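Local coordinates for TPR repeat-containing protein (Cytophaga hutchinsonii, PDB 3U4T) that is of unknown function but folds as a tetratricopeptide-repeat solenoid of paired helices, a scaffold that in relatives usually mediates protein-protein interactions, at residues K28-K33 with N41-C46; D54-D59 with G81-K86; A72-F77 with T105-M110; Y117-G122 with G149-Y154. The protein carries 1 engineered substitution. All blocks are in the same frame, centred on the assembly; numbering follows the deposited sequence.

Contact 1: residues K28-K33 with N41-C46; sequences KLEAKK and NRRAVC
Glu-30, near the C-terminal end of helix 19-31, and Arg-43, in helix 40-49, meet in a salt bridge that carries the whole contact. The arginine comes end-on: both terminal nitrogens converge on a single carboxylate oxygen, with Arg-43 NH2 2.8 Å from Glu-30 OE1 and Arg-43 NH1 2.9 Å from the same atom. OE1 lies close to the guanidinium plane, at the edge between the two nitrogens, and neither N-H points straight at it, as expected when one acceptor is shared by two diverging donors. The carboxylate does not lie flat with the guanidinium; the planes are 40° apart, and both nitrogens reach OE1 from the same face of the carboxylate, NH2 on the syn side and NH1 on the anti side. The two side chains cross at about a right angle. Glu-30 starts with CG anti to its backbone nitrogen (chi1 161°) and stays extended, which spans much of the wide gap between the backbones, where the closest CA atoms, those of Glu-30 and Arg-43, are 10.8 Å apart. Arg-43 also sets out anti but bends at chi3 (73°), which turns its guanidinium end toward the acid. Phe-26 and Asn-27 of helix 19-31 also touch the arginine, and Asp-59 is its second acid. Held between two carboxylates, the buried guanidinium is probably kept charged and fixed in rotation; its charge is probably balanced, and the one side chain ties helices 19-31, 40-49 and 53-64 together.

Contact 2: residues D54-D59 with G81-K86; sequences DLAQKD and GKILMK
Ile-83 of helix 74-86 projects toward helix 53-64 and reaches the backbone of Ala-56 and Gln-57 with two different branches. The longer one ends in CD1, 3.4 Å from Ala-56 O and 4.0 Å from Ala-56 CB. The shorter branch, CG2, comes to 3.7 Å from Gln-57 CA and 3.9 Å from Gln-57 CB. Ile-83 has CG2 anti to its own nitrogen and CG1 beside it (chi1 -66°), which splits the two methyls between Ala-56 and Gln-57. Next to it, Leu-84 brings CD2 up to the outer end of the extended Gln-57 chain, the two side chains crossing at about a right angle. Ala-56, with only a methyl, probably lets the isoleucine come close to the backbone; the segment axes approach to 9.5 Å, with 139° between their N-to-C directions, closer to antiparallel than parallel. Farther out, Tyr-47 of helix 40-49 packs on Ala-56, and Leu-92, Ala-93 and Gln-96 of helix 90-103 pack on Leu-84. At the periphery Asp-54 forms a salt bridge with Lys-87. The interface between these segments is thus van der Waals packing of a branched side chain on a helix backbone, which depends on shape more than on polar pairing.

Contact 3: residues A72-F77 with T105-M110; sequences AKSADF and TTRLDM
Ser-74 and Arg-107 make the close part of this contact, at the first turn of helix 74-86 and in the turn that leads into helix 109-120. Ser-74 OG sits against the base and the end of the arginine at once, 3.3 Å from Arg-107 CG and 3.2 Å from Arg-107 NH1. This is possible because the arginine doubles back, bent at both chi2 (-60°) and chi3 (-58°), and curls around the hydroxyl. The serine hydroxyl itself is hydrogen-bonded to Ala-100 O of helix 90-103, which settles its position between the two segments. The guanidinium is held by acids: NE lies 3.2 Å from Asp-109 OD1 and NH2 3.2 Å from Asp-109 OD2, a side-on grip with one oxygen to each nitrogen, and NH2 also pairs with Glu-78. OD2 stays in the guanidinium plane, whereas OD1 is tilted from it by 27°.

Away from this pair the packing opens out. Ala-75 directs its methyl away, and Arg-107 NH1 remains 4.3 Å from Ala-75 N; Met-110, a selenomethionine, turns toward helix 74-86 and also touches Tyr-97 and Ala-100. Lys-73, Thr-105 and Thr-106 lie on the exposed side. Such a meeting of the starts of two alternate helices, with helix 90-103, which connects them in the chain, packed against both through Ala-100, is characteristic of the stacked helical hairpins of tetratricopeptide-repeat folds.

Contact 4: residues Y117-G122 with G149-Y154; sequences YFYNKG and GQAYYY
Tyr-119 of helix 109-120 reaches across to Gln-150, Ala-151 and Tyr-154 of helix 142-154. Earlier in the same turn, the hydroxyl of Tyr-117 is hydrogen-bonded to Asp-90, and Phe-118 packs on Leu-126 of helix 124-131. Tyr-119 then takes over: with CG anti to the backbone nitrogen (chi1 165°) its ring extends to the facing helix. The CD2-CE2 bond lies beside Ala-151, with CE2 3.8 Å from Ala-151 N and CD2 4.1 Å from Ala-151 CB. Its hydroxyl oxygen comes up to both Gln-150 and Tyr-154, 3.8 Å from Gln-150 CB and 3.1 Å from Tyr-154 CE2. The two tyrosines slant across one another, and Tyr-154 is backed by Trp-181 and Phe-124. The chain leaves helical geometry at Gly-122, where a positive phi and bonds back into the last turn, among them Gly-122 N to Tyr-119 O at 3.1 Å, make a Schellman motif. A large aromatic set against a small alanine, in a direct contact of helices 109-120 and 142-154, with helix 124-131, which lies between them in sequence, packing on Phe-118 and Ala-151, fits the close helix packing of a tetratricopeptide-repeat solenoid.

In the fold
Contact 1 closes before the others open and contact 4 follows them, whereas contacts 2 and 3 interleave along the chain. Contacts 1 and 2, with centres 15 Å apart, are joined directly: Arg-43 NE is 2.9 Å from Asp-59 OD2 in a salt bridge, and Ala-44 O lies 3.2 Å from Ala-56 CB. Contact 1 also reaches contact 3, where Asn-41 ND2 is 3.0 Å from Asp-76 OD1, a probable hydrogen bond. Contacts 2 and 3 share helix 74-86, with centres about 17 Å apart, and contacts 3 and 4 share helix 109-120. Contact 4 touches contact 2 through Met-85 CE, a selenomethionine methyl 3.3 Å from Tyr-117 CD1. Contacts 1 and 4 stay separate, with centres about 38 Å apart.

Contact 1: residues K28-K33 with N41-C46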
loop_
_atom_site.group_PDB
_atom_site.type_symbol
_atom_site.label_atom_id
_atom_site.label_comp_id
_atom_site.label_asym_id
_atom_site.label_seq_id
_atom_site.Cartn_x
_atom_site.Cartn_y
_atom_site.Cartn_z
ATOM N N LYS A 28 34.746 2.749 -7.754
ATOM C CA LYS A 28 36.125 2.582 -8.189
ATOM C C LYS A 28 36.054 2.115 -9.634
ATOM O O LYS A 28 36.819 2.566 -10.493
ATOM C CB LYS A 28 36.844 1.542 -7.328
ATOM C CG LYS A 28 38.302 1.345 -7.716
ATOM C CD LYS A 28 39.091 0.661 -6.613
ATOM C CE LYS A 28 40.576 0.627 -6.946
ATOM N NZ LYS A 28 41.414 0.813 -5.730
ATOM N N LEU A 29 35.104 1.220 -9.888
ATOM C CA LEU A 29 34.868 0.674 -11.214
ATOM C C LEU A 29 34.705 1.809 -12.229
ATOM O O LEU A 29 35.206 1.721 -13.353
ATOM C CB LEU A 29 33.611 -0.196 -11.185
ATOM C CG LEU A 29 33.748 -1.655 -11.623
ATOM C CD1 LEU A 29 34.979 -2.292 -10.998
ATOM C CD2 LEU A 29 32.495 -2.406 -11.227
ATOM N N GLU A 30 34.008 2.873 -11.833
ATOM C CA GLU A 30 33.812 4.018 -12.719
ATOM C C GLU A 30 35.096 4.848 -12.823
ATOM O O GLU A 30 35.437 5.342 -13.901
ATOM C CB GLU A 30 32.653 4.902 -12.220
ATOM C CG GLU A 30 32.668 6.327 -12.791
ATOM C CD GLU A 30 31.406 7.119 -12.500
ATOM O OE1 GLU A 30 30.871 7.033 -11.371
ATOM O OE2 GLU A 30 30.956 7.844 -13.409
ATOM N N ALA A 31 35.801 4.989 -11.702
ATOM C CA ALA A 31 37.041 5.760 -11.646
ATOM C C ALA A 31 38.143 5.154 -12.508
ATOM O O ALA A 31 39.069 5.855 -12.923
ATOM C CB ALA A 31 37.511 5.882 -10.198
ATOM N N LYS A 32 38.042 3.850 -12.759
ATOM C CA LYS A 32 39.018 3.146 -13.585
ATOM C C LYS A 32 38.394 2.876 -14.956
ATOM O O LYS A 32 38.828 2.005 -15.713
ATOM C CB LYS A 32 39.462 1.839 -12.915
ATOM C CG LYS A 32 38.356 0.838 -12.651
ATOM C CD LYS A 32 38.850 -0.346 -11.813
ATOM C CE LYS A 32 39.935 -1.145 -12.526
ATOM N NZ LYS A 32 40.308 -2.387 -11.792
ATOM N N LYS A 33 37.353 3.654 -15.239
ATOM C CA LYS A 33 36.608 3.635 -16.494
ATOM C C LYS A 33 36.089 2.304 -17.032
ATOM O O LYS A 33 36.298 1.991 -18.197
ATOM C CB LYS A 33 37.439 4.335 -17.583
ATOM C CG LYS A 33 37.683 5.834 -17.330
ATOM C CD LYS A 33 38.532 6.082 -16.080
ATOM C CE LYS A 33 38.558 7.550 -15.665
ATOM N NZ LYS A 33 39.172 8.433 -16.692
ATOM N N ASN A 41 22.786 1.507 -13.460
ATOM C CA ASN A 41 21.404 1.261 -13.057
ATOM C C ASN A 41 21.355 0.563 -11.705
ATOM O O ASN A 41 20.378 0.689 -10.975
ATOM C CB ASN A 41 20.639 0.449 -14.116
ATOM C CG ASN A 41 21.192 -0.953 -14.307
ATOM O OD1 ASN A 41 22.392 -1.185 -14.193
ATOM N ND2 ASN A 41 20.317 -1.886 -14.633
ATOM N N ARG A 42 22.419 -0.155 -11.365
ATOM C CA ARG A 42 22.490 -0.864 -10.094
ATOM C C ARG A 42 22.873 0.092 -8.974
ATOM O O ARG A 42 22.329 0.022 -7.871
ATOM C CB ARG A 42 23.501 -2.011 -10.187
ATOM C CG ARG A 42 23.026 -3.165 -11.059
ATOM C CD ARG A 42 24.041 -4.302 -11.106
ATOM N NE ARG A 42 23.531 -5.462 -11.836
ATOM C CZ ARG A 42 23.226 -5.468 -13.130
ATOM N NH1 ARG A 42 23.377 -4.372 -13.863
ATOM N NH2 ARG A 42 22.764 -6.577 -13.691
ATOM N N ARG A 43 23.802 0.998 -9.264
ATOM C CA ARG A 43 24.229 1.957 -8.259
ATOM C C ARG A 43 23.058 2.891 -8.010
ATOM O O ARG A 43 22.826 3.328 -6.886
ATOM C CB ARG A 43 25.449 2.744 -8.747
ATOM C CG ARG A 43 26.226 3.446 -7.632
ATOM C CD ARG A 43 27.584 3.947 -8.126
ATOM N NE ARG A 43 27.474 5.110 -9.004
ATOM C CZ ARG A 43 28.509 5.706 -9.591
ATOM N NH1 ARG A 43 29.744 5.247 -9.407
ATOM N NH2 ARG A 43 28.316 6.777 -10.343
ATOM N N ALA A 44 22.307 3.185 -9.066
ATOM C CA ALA A 44 21.153 4.064 -8.940
ATOM C C ALA A 44 20.185 3.477 -7.914
ATOM O O ALA A 44 19.735 4.176 -7.008
ATOM C CB ALA A 44 20.468 4.224 -10.282
ATOM N N VAL A 45 19.870 2.192 -8.055
ATOM C CA VAL A 45 18.972 1.518 -7.120
ATOM C C VAL A 45 19.576 1.518 -5.714
ATOM O O VAL A 45 18.876 1.778 -4.736
ATOM C CB VAL A 45 18.707 0.063 -7.531
ATOM C CG1 VAL A 45 17.959 -0.654 -6.418
ATOM C CG2 VAL A 45 17.899 0.026 -8.812
ATOM N N CYS A 46 20.867 1.219 -5.602
ATOM C CA CYS A 46 21.492 1.224 -4.288
ATOM C C CYS A 46 21.215 2.592 -3.636
ATOM O O CYS A 46 20.602 2.669 -2.563
ATOM C CB CYS A 46 23.003 0.955 -4.407
ATOM S SG CYS A 46 23.420 -0.764 -4.937
#

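Contact 2: residues D54-D59 with G81-K86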
loop_
_atom_site.group_PDB
_atom_site.type_symbol
_atom_site.label_atom_id
_atom_site.label_comp_id
_atom_site.label_asym_id
_atom_site.label_seq_id
_atom_site.Cartn_x
_atom_site.Cartn_y
_atom_site.Cartn_z
ATOM N N ASP A 54 19.225 12.327 -5.144
ATOM C CA ASP A 54 19.917 13.163 -6.123
ATOM C C ASP A 54 20.993 12.321 -6.801
ATOM O O ASP A 54 21.203 12.402 -8.015
ATOM C CB ASP A 54 20.550 14.381 -5.445
ATOM C CG ASP A 54 19.559 15.517 -5.237
ATOM O OD1 ASP A 54 18.490 15.275 -4.641
ATOM O OD2 ASP A 54 19.852 16.657 -5.670
ATOM N N LEU A 55 21.657 11.503 -5.993
ATOM C CA LEU A 55 22.714 10.613 -6.449
ATOM C C LEU A 55 22.105 9.544 -7.335
ATOM O O LEU A 55 22.669 9.186 -8.371
ATOM C CB LEU A 55 23.390 9.949 -5.247
ATOM C CG LEU A 55 24.796 10.402 -4.846
ATOM C CD1 LEU A 55 25.152 11.742 -5.487
ATOM C CD2 LEU A 55 24.856 10.470 -3.333
ATOM N N ALA A 56 20.951 9.032 -6.917
ATOM C CA ALA A 56 20.264 8.004 -7.678
ATOM C C ALA A 56 19.660 8.541 -8.984
ATOM O O ALA A 56 19.457 7.779 -9.935
ATOM C CB ALA A 56 19.192 7.375 -6.827
ATOM N N GLN A 57 19.356 9.838 -9.039
ATOM C CA GLN A 57 18.808 10.382 -10.271
ATOM C C GLN A 57 19.958 10.499 -11.268
ATOM O O GLN A 57 19.831 10.092 -12.423
ATOM C CB GLN A 57 18.162 11.758 -10.063
ATOM C CG GLN A 57 17.346 12.203 -11.286
ATOM C CD GLN A 57 16.664 13.555 -11.137
ATOM O OE1 GLN A 57 15.819 13.922 -11.951
ATOM N NE2 GLN A 57 17.031 14.299 -10.109
ATOM N N LYS A 58 21.092 11.032 -10.819
ATOM C CA LYS A 58 22.230 11.179 -11.711
ATOM C C LYS A 58 22.644 9.825 -12.277
ATOM O O LYS A 58 23.004 9.722 -13.452
ATOM C CB LYS A 58 23.420 11.823 -10.990
ATOM C CG LYS A 58 24.618 12.052 -11.916
ATOM C CD LYS A 58 25.664 13.024 -11.350
ATOM C CE LYS A 58 26.531 12.408 -10.262
ATOM N NZ LYS A 58 27.576 13.371 -9.797
ATOM N N ASP A 59 22.587 8.789 -11.444
ATOM C CA ASP A 59 22.968 7.444 -11.871
ATOM C C ASP A 59 22.007 6.808 -12.863
ATOM O O ASP A 59 22.433 6.203 -13.847
ATOM C CB ASP A 59 23.105 6.513 -10.668
ATOM C CG ASP A 59 24.491 6.555 -10.034
ATOM O OD1 ASP A 59 25.390 7.240 -10.561
ATOM O OD2 ASP A 59 24.673 5.878 -8.999
ATOM N N GLY A 81 11.179 6.003 -12.625
ATOM C CA GLY A 81 9.977 6.630 -12.103
ATOM C C GLY A 81 9.972 6.725 -10.586
ATOM O O GLY A 81 9.590 7.761 -10.021
ATOM N N LYS A 82 10.379 5.656 -9.903
ATOM C CA LYS A 82 10.410 5.711 -8.449
ATOM C C LYS A 82 11.352 6.834 -8.026
ATOM O O LYS A 82 11.073 7.562 -7.075
ATOM C CB LYS A 82 10.908 4.400 -7.844
ATOM C CG LYS A 82 9.944 3.239 -7.916
ATOM C CD LYS A 82 10.508 2.060 -7.131
ATOM C CE LYS A 82 9.700 0.794 -7.338
ATOM N NZ LYS A 82 8.265 0.984 -7.017
ATOM N N ILE A 83 12.470 6.970 -8.736
ATOM C CA ILE A 83 13.438 8.017 -8.417
ATOM C C ILE A 83 12.900 9.404 -8.716
ATOM O O ILE A 83 13.156 10.337 -7.963
ATOM C CB ILE A 83 14.768 7.800 -9.166
ATOM C CG1 ILE A 83 15.425 6.523 -8.662
ATOM C CG2 ILE A 83 15.706 8.959 -8.922
ATOM C CD1 ILE A 83 16.587 6.070 -9.508
ATOM N N LEU A 84 12.153 9.540 -9.810
ATOM C CA LEU A 84 11.578 10.839 -10.174
ATOM C C LEU A 84 10.473 11.206 -9.196
ATOM O O LEU A 84 10.366 12.352 -8.754
ATOM C CB LEU A 84 11.022 10.812 -11.608
ATOM C CG LEU A 84 12.080 10.808 -12.723
ATOM C CD1 LEU A 84 11.448 10.439 -14.045
ATOM C CD2 LEU A 84 12.761 12.180 -12.810
HETATM N N MSE A 85 9.642 10.238 -8.835
HETATM C CA MSE A 85 8.582 10.552 -7.894
HETATM C C MSE A 85 9.205 11.113 -6.610
HETATM O O MSE A 85 8.718 12.100 -6.066
HETATM C CB MSE A 85 7.734 9.312 -7.596
HETATM C CG MSE A 85 6.443 9.622 -6.848
HETATM SE SE MSE A 85 5.232 10.732 -7.846
HETATM C CE MSE A 85 4.370 9.307 -8.878
ATOM N N LYS A 86 10.292 10.512 -6.134
ATOM C CA LYS A 86 10.934 11.014 -4.913
ATOM C C LYS A 86 11.484 12.428 -5.073
ATOM O O LYS A 86 11.585 13.169 -4.100
ATOM C CB LYS A 86 12.076 10.090 -4.467
ATOM C CG LYS A 86 11.635 8.793 -3.799
ATOM C CD LYS A 86 10.882 9.074 -2.520
ATOM C CE LYS A 86 10.597 7.802 -1.739
ATOM N NZ LYS A 86 9.669 6.888 -2.455
#

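Contact 3: residues A72-F77 with T105-M110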
loop_
_atom_site.group_PDB
_atom_site.type_symbol
_atom_site.label_atom_id
_atom_site.label_comp_id
_atom_site.label_asym_id
_atom_site.label_seq_id
_atom_site.Cartn_x
_atom_site.Cartn_y
_atom_site.Cartn_z
ATOM N N ALA A 72 17.671 -2.255 -22.408
ATOM C CA ALA A 72 16.952 -1.696 -21.257
ATOM C C ALA A 72 15.811 -2.610 -20.824
ATOM O O ALA A 72 15.130 -3.201 -21.652
ATOM C CB ALA A 72 16.408 -0.333 -21.596
ATOM N N LYS A 73 15.597 -2.724 -19.522
ATOM C CA LYS A 73 14.537 -3.591 -19.024
ATOM C C LYS A 73 13.383 -2.831 -18.391
ATOM O O LYS A 73 13.458 -1.636 -18.149
ATOM C CB LYS A 73 15.103 -4.574 -17.998
ATOM C CG LYS A 73 16.178 -5.489 -18.529
ATOM C CD LYS A 73 15.577 -6.650 -19.293
ATOM C CE LYS A 73 16.397 -7.908 -19.065
ATOM N NZ LYS A 73 15.530 -9.116 -18.958
ATOM N N SER A 74 12.312 -3.552 -18.116
ATOM C CA SER A 74 11.141 -2.977 -17.493
ATOM C C SER A 74 11.510 -2.371 -16.147
ATOM O O SER A 74 11.039 -1.301 -15.765
ATOM C CB SER A 74 10.099 -4.069 -17.299
ATOM O OG SER A 74 9.006 -3.585 -16.564
ATOM N N ALA A 75 12.379 -3.065 -15.435
ATOM C CA ALA A 75 12.818 -2.634 -14.120
ATOM C C ALA A 75 13.515 -1.281 -14.125
ATOM O O ALA A 75 13.317 -0.476 -13.222
ATOM C CB ALA A 75 13.745 -3.688 -13.525
ATOM N N ASP A 76 14.349 -1.032 -15.125
ATOM C CA ASP A 76 15.063 0.235 -15.193
ATOM C C ASP A 76 14.107 1.416 -15.282
ATOM O O ASP A 76 14.313 2.437 -14.615
ATOM C CB ASP A 76 16.008 0.233 -16.389
ATOM C CG ASP A 76 16.870 -0.992 -16.420
ATOM O OD1 ASP A 76 17.482 -1.300 -15.365
ATOM O OD2 ASP A 76 16.936 -1.640 -17.490
ATOM N N PHE A 77 13.067 1.286 -16.105
ATOM C CA PHE A 77 12.090 2.371 -16.240
ATOM C C PHE A 77 11.353 2.538 -14.909
ATOM O O PHE A 77 11.095 3.665 -14.457
ATOM C CB PHE A 77 11.095 2.057 -17.359
ATOM C CG PHE A 77 11.689 2.128 -18.727
ATOM C CD1 PHE A 77 11.704 3.333 -19.431
ATOM C CD2 PHE A 77 12.288 1.008 -19.297
ATOM C CE1 PHE A 77 12.306 3.418 -20.692
ATOM C CE2 PHE A 77 12.895 1.081 -20.555
ATOM C CZ PHE A 77 12.906 2.286 -21.250
ATOM N N THR A 105 4.704 -6.119 -20.549
ATOM C CA THR A 105 3.272 -6.068 -20.311
ATOM C C THR A 105 2.698 -6.911 -19.173
ATOM O O THR A 105 1.490 -6.885 -18.937
ATOM C CB THR A 105 2.507 -6.398 -21.592
ATOM O OG1 THR A 105 2.735 -7.765 -21.951
ATOM C CG2 THR A 105 2.971 -5.494 -22.722
ATOM N N THR A 106 3.542 -7.659 -18.469
ATOM C CA THR A 106 3.041 -8.453 -17.358
ATOM C C THR A 106 3.186 -7.644 -16.076
ATOM O O THR A 106 2.677 -8.035 -15.029
ATOM C CB THR A 106 3.805 -9.791 -17.178
ATOM O OG1 THR A 106 5.046 -9.557 -16.497
ATOM C CG2 THR A 106 4.069 -10.443 -18.531
ATOM N N ARG A 107 3.885 -6.514 -16.166
ATOM C CA ARG A 107 4.087 -5.649 -15.009
ATOM C C ARG A 107 2.845 -4.788 -14.753
ATOM O O ARG A 107 2.932 -3.564 -14.643
ATOM C CB ARG A 107 5.307 -4.748 -15.230
ATOM C CG ARG A 107 6.645 -5.476 -15.270
ATOM C CD ARG A 107 6.918 -6.218 -13.961
ATOM N NE ARG A 107 6.900 -5.328 -12.804
ATOM C CZ ARG A 107 7.814 -4.397 -12.556
ATOM N NH1 ARG A 107 8.838 -4.225 -13.387
ATOM N NH2 ARG A 107 7.700 -3.631 -11.475
ATOM N N LEU A 108 1.689 -5.435 -14.653
ATOM C CA LEU A 108 0.435 -4.736 -14.411
ATOM C C LEU A 108 0.461 -3.926 -13.128
ATOM O O LEU A 108 -0.375 -3.046 -12.927
ATOM C CB LEU A 108 -0.720 -5.728 -14.346
ATOM C CG LEU A 108 -1.038 -6.449 -15.657
ATOM C CD1 LEU A 108 -2.214 -7.385 -15.434
ATOM C CD2 LEU A 108 -1.363 -5.438 -16.749
ATOM N N ASP A 109 1.417 -4.220 -12.254
ATOM C CA ASP A 109 1.518 -3.494 -11.001
ATOM C C ASP A 109 1.866 -2.017 -11.226
ATOM O O ASP A 109 1.622 -1.187 -10.348
ATOM C CB ASP A 109 2.519 -4.186 -10.058
ATOM C CG ASP A 109 3.871 -4.444 -10.702
ATOM O OD1 ASP A 109 3.919 -4.853 -11.880
ATOM O OD2 ASP A 109 4.894 -4.256 -10.016
HETATM N N MSE A 110 2.412 -1.681 -12.401
HETATM C CA MSE A 110 2.747 -0.282 -12.724
HETATM C C MSE A 110 1.453 0.532 -12.759
HETATM O O MSE A 110 1.414 1.700 -12.360
HETATM C CB MSE A 110 3.445 -0.166 -14.092
HETATM C CG MSE A 110 4.845 -0.727 -14.136
HETATM SE SE MSE A 110 5.906 0.025 -12.719
HETATM C CE MSE A 110 6.952 1.255 -13.710
#

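Contact 4: residues Y117-G122 with G149-Y154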
loop_
_atom_site.group_PDB
_atom_site.type_symbol
_atom_site.label_atom_id
_atom_site.label_comp_id
_atom_site.label_asym_id
_atom_site.label_seq_id
_atom_site.Cartn_x
_atom_site.Cartn_y
_atom_site.Cartn_z
ATOM N N TYR A 117 -0.960 6.772 -7.018
ATOM C CA TYR A 117 -0.528 8.166 -7.111
ATOM C C TYR A 117 -1.713 9.119 -7.114
ATOM O O TYR A 117 -1.776 10.058 -6.330
ATOM C CB TYR A 117 0.283 8.436 -8.385
ATOM C CG TYR A 117 0.564 9.917 -8.562
ATOM C CD1 TYR A 117 1.539 10.554 -7.791
ATOM C CD2 TYR A 117 -0.205 10.697 -9.420
ATOM C CE1 TYR A 117 1.738 11.929 -7.863
ATOM C CE2 TYR A 117 -0.018 12.086 -9.503
ATOM C CZ TYR A 117 0.954 12.694 -8.717
ATOM O OH TYR A 117 1.125 14.069 -8.759
ATOM N N PHE A 118 -2.649 8.885 -8.013
ATOM C CA PHE A 118 -3.807 9.756 -8.107
ATOM C C PHE A 118 -4.756 9.605 -6.910
ATOM O O PHE A 118 -5.513 10.535 -6.566
ATOM C CB PHE A 118 -4.516 9.499 -9.441
ATOM C CG PHE A 118 -3.743 10.003 -10.625
ATOM C CD1 PHE A 118 -3.668 11.366 -10.894
ATOM C CD2 PHE A 118 -3.025 9.134 -11.417
ATOM C CE1 PHE A 118 -2.886 11.847 -11.926
ATOM C CE2 PHE A 118 -2.235 9.616 -12.459
ATOM C CZ PHE A 118 -2.169 10.972 -12.708
ATOM N N TYR A 119 -4.705 8.435 -6.278
ATOM C CA TYR A 119 -5.514 8.148 -5.101
ATOM C C TYR A 119 -5.019 9.055 -3.982
ATOM O O TYR A 119 -5.816 9.651 -3.250
ATOM C CB TYR A 119 -5.356 6.670 -4.710
ATOM C CG TYR A 119 -5.837 6.324 -3.325
ATOM C CD1 TYR A 119 -5.003 6.475 -2.218
ATOM C CD2 TYR A 119 -7.125 5.829 -3.117
ATOM C CE1 TYR A 119 -5.437 6.138 -0.937
ATOM C CE2 TYR A 119 -7.567 5.493 -1.850
ATOM C CZ TYR A 119 -6.721 5.651 -0.763
ATOM O OH TYR A 119 -7.188 5.341 0.496
ATOM N N ASN A 120 -3.704 9.166 -3.854
ATOM C CA ASN A 120 -3.133 10.019 -2.822
ATOM C C ASN A 120 -3.346 11.489 -3.159
ATOM O O ASN A 120 -3.222 12.345 -2.291
ATOM C CB ASN A 120 -1.630 9.749 -2.634
ATOM C CG ASN A 120 -1.337 8.325 -2.186
ATOM O OD1 ASN A 120 -2.008 7.793 -1.305
ATOM N ND2 ASN A 120 -0.322 7.712 -2.785
ATOM N N LYS A 121 -3.659 11.786 -4.418
ATOM C CA LYS A 121 -3.893 13.172 -4.816
ATOM C C LYS A 121 -5.388 13.466 -4.909
ATOM O O LYS A 121 -5.786 14.546 -5.337
ATOM C CB LYS A 121 -3.217 13.483 -6.155
ATOM C CG LYS A 121 -1.700 13.356 -6.141
ATOM C CD LYS A 121 -1.076 14.204 -5.060
ATOM C CE LYS A 121 0.432 14.105 -5.079
ATOM N NZ LYS A 121 1.008 15.175 -4.233
ATOM N N GLY A 122 -6.218 12.500 -4.520
ATOM C CA GLY A 122 -7.657 12.714 -4.546
ATOM C C GLY A 122 -8.403 12.587 -5.860
ATOM O O GLY A 122 -9.538 13.023 -5.972
ATOM N N GLY A 149 -10.444 -1.357 -3.393
ATOM C CA GLY A 149 -11.610 -1.158 -2.539
ATOM C C GLY A 149 -11.580 0.191 -1.835
ATOM O O GLY A 149 -12.611 0.876 -1.691
ATOM N N GLN A 150 -10.388 0.577 -1.393
ATOM C CA GLN A 150 -10.214 1.847 -0.727
ATOM C C GLN A 150 -10.511 2.970 -1.708
ATOM O O GLN A 150 -11.115 3.981 -1.343
ATOM C CB GLN A 150 -8.789 1.986 -0.210
ATOM C CG GLN A 150 -8.447 1.029 0.914
ATOM C CD GLN A 150 -7.046 1.251 1.417
ATOM O OE1 GLN A 150 -6.076 0.920 0.748
ATOM N NE2 GLN A 150 -6.930 1.842 2.595
ATOM N N ALA A 151 -10.087 2.807 -2.957
ATOM C CA ALA A 151 -10.348 3.854 -3.942
ATOM C C ALA A 151 -11.854 4.003 -4.098
ATOM O O ALA A 151 -12.366 5.116 -4.091
ATOM C CB ALA A 151 -9.709 3.517 -5.276
ATOM N N TYR A 152 -12.557 2.879 -4.231
ATOM C CA TYR A 152 -14.015 2.893 -4.359
ATOM C C TYR A 152 -14.657 3.575 -3.147
ATOM O O TYR A 152 -15.507 4.448 -3.288
ATOM C CB TYR A 152 -14.560 1.463 -4.475
ATOM C CG TYR A 152 -14.341 0.787 -5.808
ATOM C CD1 TYR A 152 -14.537 1.478 -7.005
ATOM C CD2 TYR A 152 -14.003 -0.563 -5.877
ATOM C CE1 TYR A 152 -14.406 0.844 -8.236
ATOM C CE2 TYR A 152 -13.870 -1.212 -7.109
ATOM C CZ TYR A 152 -14.072 -0.503 -8.281
ATOM O OH TYR A 152 -13.939 -1.142 -9.494
ATOM N N TYR A 153 -14.235 3.167 -1.955
ATOM C CA TYR A 153 -14.764 3.714 -0.710
ATOM C C TYR A 153 -14.697 5.227 -0.658
ATOM O O TYR A 153 -15.688 5.899 -0.382
ATOM C CB TYR A 153 -13.985 3.153 0.484
ATOM C CG TYR A 153 -14.391 3.730 1.825
ATOM C CD1 TYR A 153 -15.436 3.169 2.563
ATOM C CD2 TYR A 153 -13.710 4.816 2.371
ATOM C CE1 TYR A 153 -15.788 3.668 3.820
ATOM C CE2 TYR A 153 -14.053 5.332 3.626
ATOM C CZ TYR A 153 -15.093 4.751 4.348
ATOM O OH TYR A 153 -15.438 5.247 5.591
ATOM N N TYR A 154 -13.509 5.767 -0.903
ATOM C CA TYR A 154 -13.340 7.200 -0.850
ATOM C C TYR A 154 -14.012 7.864 -2.030
ATOM O O TYR A 154 -14.198 9.079 -2.038
ATOM C CB TYR A 154 -11.854 7.543 -0.755
ATOM C CG TYR A 154 -11.301 7.248 0.610
ATOM C CD1 TYR A 154 -11.785 7.907 1.735
ATOM C CD2 TYR A 154 -10.294 6.306 0.786
ATOM C CE1 TYR A 154 -11.276 7.630 3.007
ATOM C CE2 TYR A 154 -9.777 6.026 2.050
ATOM C CZ TYR A 154 -10.270 6.688 3.154
ATOM O OH TYR A 154 -9.745 6.404 4.404
#